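Local atomic coordinates of SPT6 (Antonospora locustae, PDB entry 2XP1), a protein that acts as a transcription elongation factor, its tandem SH2 domains enabling interaction with RNA polymerase II. Residues G152-D155 with M156-N160. Sequence-based numbering, arbitrary orientation.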
ATOM      1  N   GLY A 152      -4.257  11.658  -0.019  1.00 40.25           N
ATOM      2  CA  GLY A 152      -3.180  11.264  -0.945  1.00 40.25           C
ATOM      3  C   GLY A 152      -3.744  10.770  -2.259  1.00 40.81           C
ATOM      4  O   GLY A 152      -4.785  10.125  -2.294  1.00 42.33           O
ATOM      5  N   VAL A 153      -3.073  11.061  -3.358  1.00 40.97           N
ATOM      6  CA  VAL A 153      -3.531  10.541  -4.639  1.00 41.64           C
ATOM      7  C   VAL A 153      -2.490   9.613  -5.285  1.00 43.08           C
ATOM      8  O   VAL A 153      -1.492  10.094  -5.852  1.00 43.61           O
ATOM      9  CB  VAL A 153      -3.892  11.665  -5.660  1.00 40.76           C
ATOM     10  CG1 VAL A 153      -4.440  11.073  -6.886  1.00 36.63           C
ATOM     11  CG2 VAL A 153      -4.901  12.668  -5.075  1.00 42.32           C
ATOM     12  N   SER A 154      -2.781   8.316  -5.246  1.00 43.94           N
ATOM     13  CA  SER A 154      -1.938   7.278  -5.794  1.00 45.80           C
ATOM     14  C   SER A 154      -2.887   6.451  -6.677  1.00 46.55           C
ATOM     15  O   SER A 154      -3.659   7.033  -7.442  1.00 46.70           O
ATOM     16  CB  SER A 154      -1.357   6.455  -4.638  1.00 46.89           C
ATOM     17  OG  SER A 154      -2.438   6.025  -3.768  1.00 52.39           O
ATOM     18  N   ASP A 155      -2.886   5.120  -6.587  1.00 47.71           N
ATOM     19  CA  ASP A 155      -3.935   4.384  -7.310  1.00 49.97           C
ATOM     20  C   ASP A 155      -5.235   4.443  -6.546  1.00 50.75           C
ATOM     21  O   ASP A 155      -6.327   4.156  -7.067  1.00 53.00           O
ATOM     22  CB  ASP A 155      -3.536   2.947  -7.645  1.00 52.56           C
ATOM     23  CG  ASP A 155      -3.402   2.076  -6.435  1.00 56.50           C
ATOM     24  OD1 ASP A 155      -3.960   0.956  -6.465  1.00 61.37           O
ATOM     25  OD2 ASP A 155      -2.727   2.499  -5.469  1.00 59.36           O
ATOM     26  N   MET A 156      -5.105   4.835  -5.292  1.00 49.77           N
ATOM     27  CA  MET A 156      -6.238   4.965  -4.431  1.00 50.71           C
ATOM     28  C   MET A 156      -6.199   6.341  -3.878  1.00 47.42           C
ATOM     29  O   MET A 156      -5.264   7.079  -4.092  1.00 46.26           O
ATOM     30  CB  MET A 156      -6.193   3.938  -3.281  1.00 52.64           C
ATOM     31  CG  MET A 156      -6.059   2.511  -3.740  1.00 57.91           C
ATOM     32  SD  MET A 156      -7.531   1.782  -4.500  1.00 63.96           S
ATOM     33  CE  MET A 156      -8.605   1.487  -3.127  1.00 64.05           C
ATOM     34  N   LEU A 157      -7.258   6.670  -3.176  1.00 48.21           N
ATOM     35  CA  LEU A 157      -7.315   7.834  -2.340  1.00 47.19           C
ATOM     36  C   LEU A 157      -6.976   7.362  -0.939  1.00 48.36           C
ATOM     37  O   LEU A 157      -7.567   6.373  -0.446  1.00 49.91           O
ATOM     38  CB  LEU A 157      -8.726   8.418  -2.389  1.00 47.38           C
ATOM     39  CG  LEU A 157      -9.101   8.922  -3.794  1.00 46.62           C
ATOM     40  CD1 LEU A 157     -10.504   9.561  -3.895  1.00 48.24           C
ATOM     41  CD2 LEU A 157      -8.094   9.964  -4.149  1.00 44.16           C
ATOM     42  N   THR A 158      -6.018   8.052  -0.301  1.00 46.79           N
ATOM     43  CA  THR A 158      -5.603   7.671   1.041  1.00 48.26           C
ATOM     44  C   THR A 158      -5.825   8.809   2.012  1.00 47.85           C
ATOM     45  O   THR A 158      -5.551   9.959   1.720  1.00 47.49           O
ATOM     46  CB  THR A 158      -4.175   7.169   1.056  1.00 47.59           C
ATOM     47  OG1 THR A 158      -3.402   7.981   0.168  1.00 49.19           O
ATOM     48  CG2 THR A 158      -4.158   5.786   0.525  1.00 48.21           C
ATOM     49  N   TYR A 159      -6.378   8.469   3.158  1.00 49.42           N
ATOM     50  CA  TYR A 159      -6.804   9.431   4.128  1.00 49.73           C
ATOM     51  C   TYR A 159      -6.469   8.822   5.492  1.00 52.46           C
ATOM     52  O   TYR A 159      -7.156   7.903   5.967  1.00 53.87           O
ATOM     53  CB  TYR A 159      -8.310   9.686   3.960  1.00 49.88           C
ATOM     54  CG  TYR A 159      -8.955  10.394   5.133  1.00 51.77           C
ATOM     55  CD1 TYR A 159      -8.935  11.779   5.222  1.00 52.42           C
ATOM     56  CD2 TYR A 159      -9.562   9.683   6.162  1.00 54.60           C
ATOM     57  CE1 TYR A 159      -9.515  12.447   6.299  1.00 53.91           C
ATOM     58  CE2 TYR A 159     -10.149  10.357   7.258  1.00 57.49           C
ATOM     59  CZ  TYR A 159     -10.117  11.737   7.302  1.00 55.63           C
ATOM     60  OH  TYR A 159     -10.682  12.414   8.352  1.00 60.25           O
ATOM     61  N   ASN A 160      -5.395   9.310   6.110  1.00 53.39           N
ATOM     62  CA  ASN A 160      -4.945   8.779   7.396  1.00 56.60           C
ATOM     63  C   ASN A 160      -4.598   7.327   7.221  1.00 58.18           C
ATOM     64  O   ASN A 160      -3.791   6.944   6.379  1.00 57.79           O
ATOM     65  CB  ASN A 160      -6.039   8.888   8.477  1.00 58.50           C
ATOM     66  CG  ASN A 160      -6.209  10.283   9.004  1.00 59.48           C
ATOM     67  OD1 ASN A 160      -5.520  11.193   8.575  1.00 60.72           O
ATOM     68  ND2 ASN A 160      -7.115  10.458   9.963  1.00 63.89           N
TER
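A tight beta hairpin joins strands 146-153 and 157-159 in the antiparallel sheet of the second SH2 fold of the tandem, and G152 and T158 form its last hydrogen-bonded pair before the turn. G152 N gives its hydrogen to T158 O at 2.8 Å, in the carbonyl plane, and T158 N returns a bond to G152 O at 3.1 Å. T158 OG1 lies 3.5 Å from G152 CA on the side where a CB would project; the lack of a side chain at G152 makes room for this hydroxyl. V153 and L157 follow as a non-hydrogen-bonded pair, two branched apolar residues on the opposite face of the sheet, facing helix 80-100. Their contact is loose, V153 CG2 to L157 CD2 at 4.3 Å, and N94 of that helix touches both. The turn closes on M156 O, which accepts the S154 N-H at 3.0 Å in a nearly straight bond (167° at the hydrogen). Serine's one-carbon arm is short enough to bring S154 OG back to within 3.0 Å of the same M156 O. At the exposed corner, the D155 carboxylate lies across the M156 chain at a slant, OD1 3.8 Å from M156 CG. Two like-signed bends (chi2 -73°, chi3 -74°) fold the M156 chain past D155, and the side chain packs on T163 and on N161 of the second subunit. An alanine here would probably leave T163, that subunit's N161 and the D155 carboxylate without the chain they rest against. M156 SD itself lies 3.7 Å from D155 O.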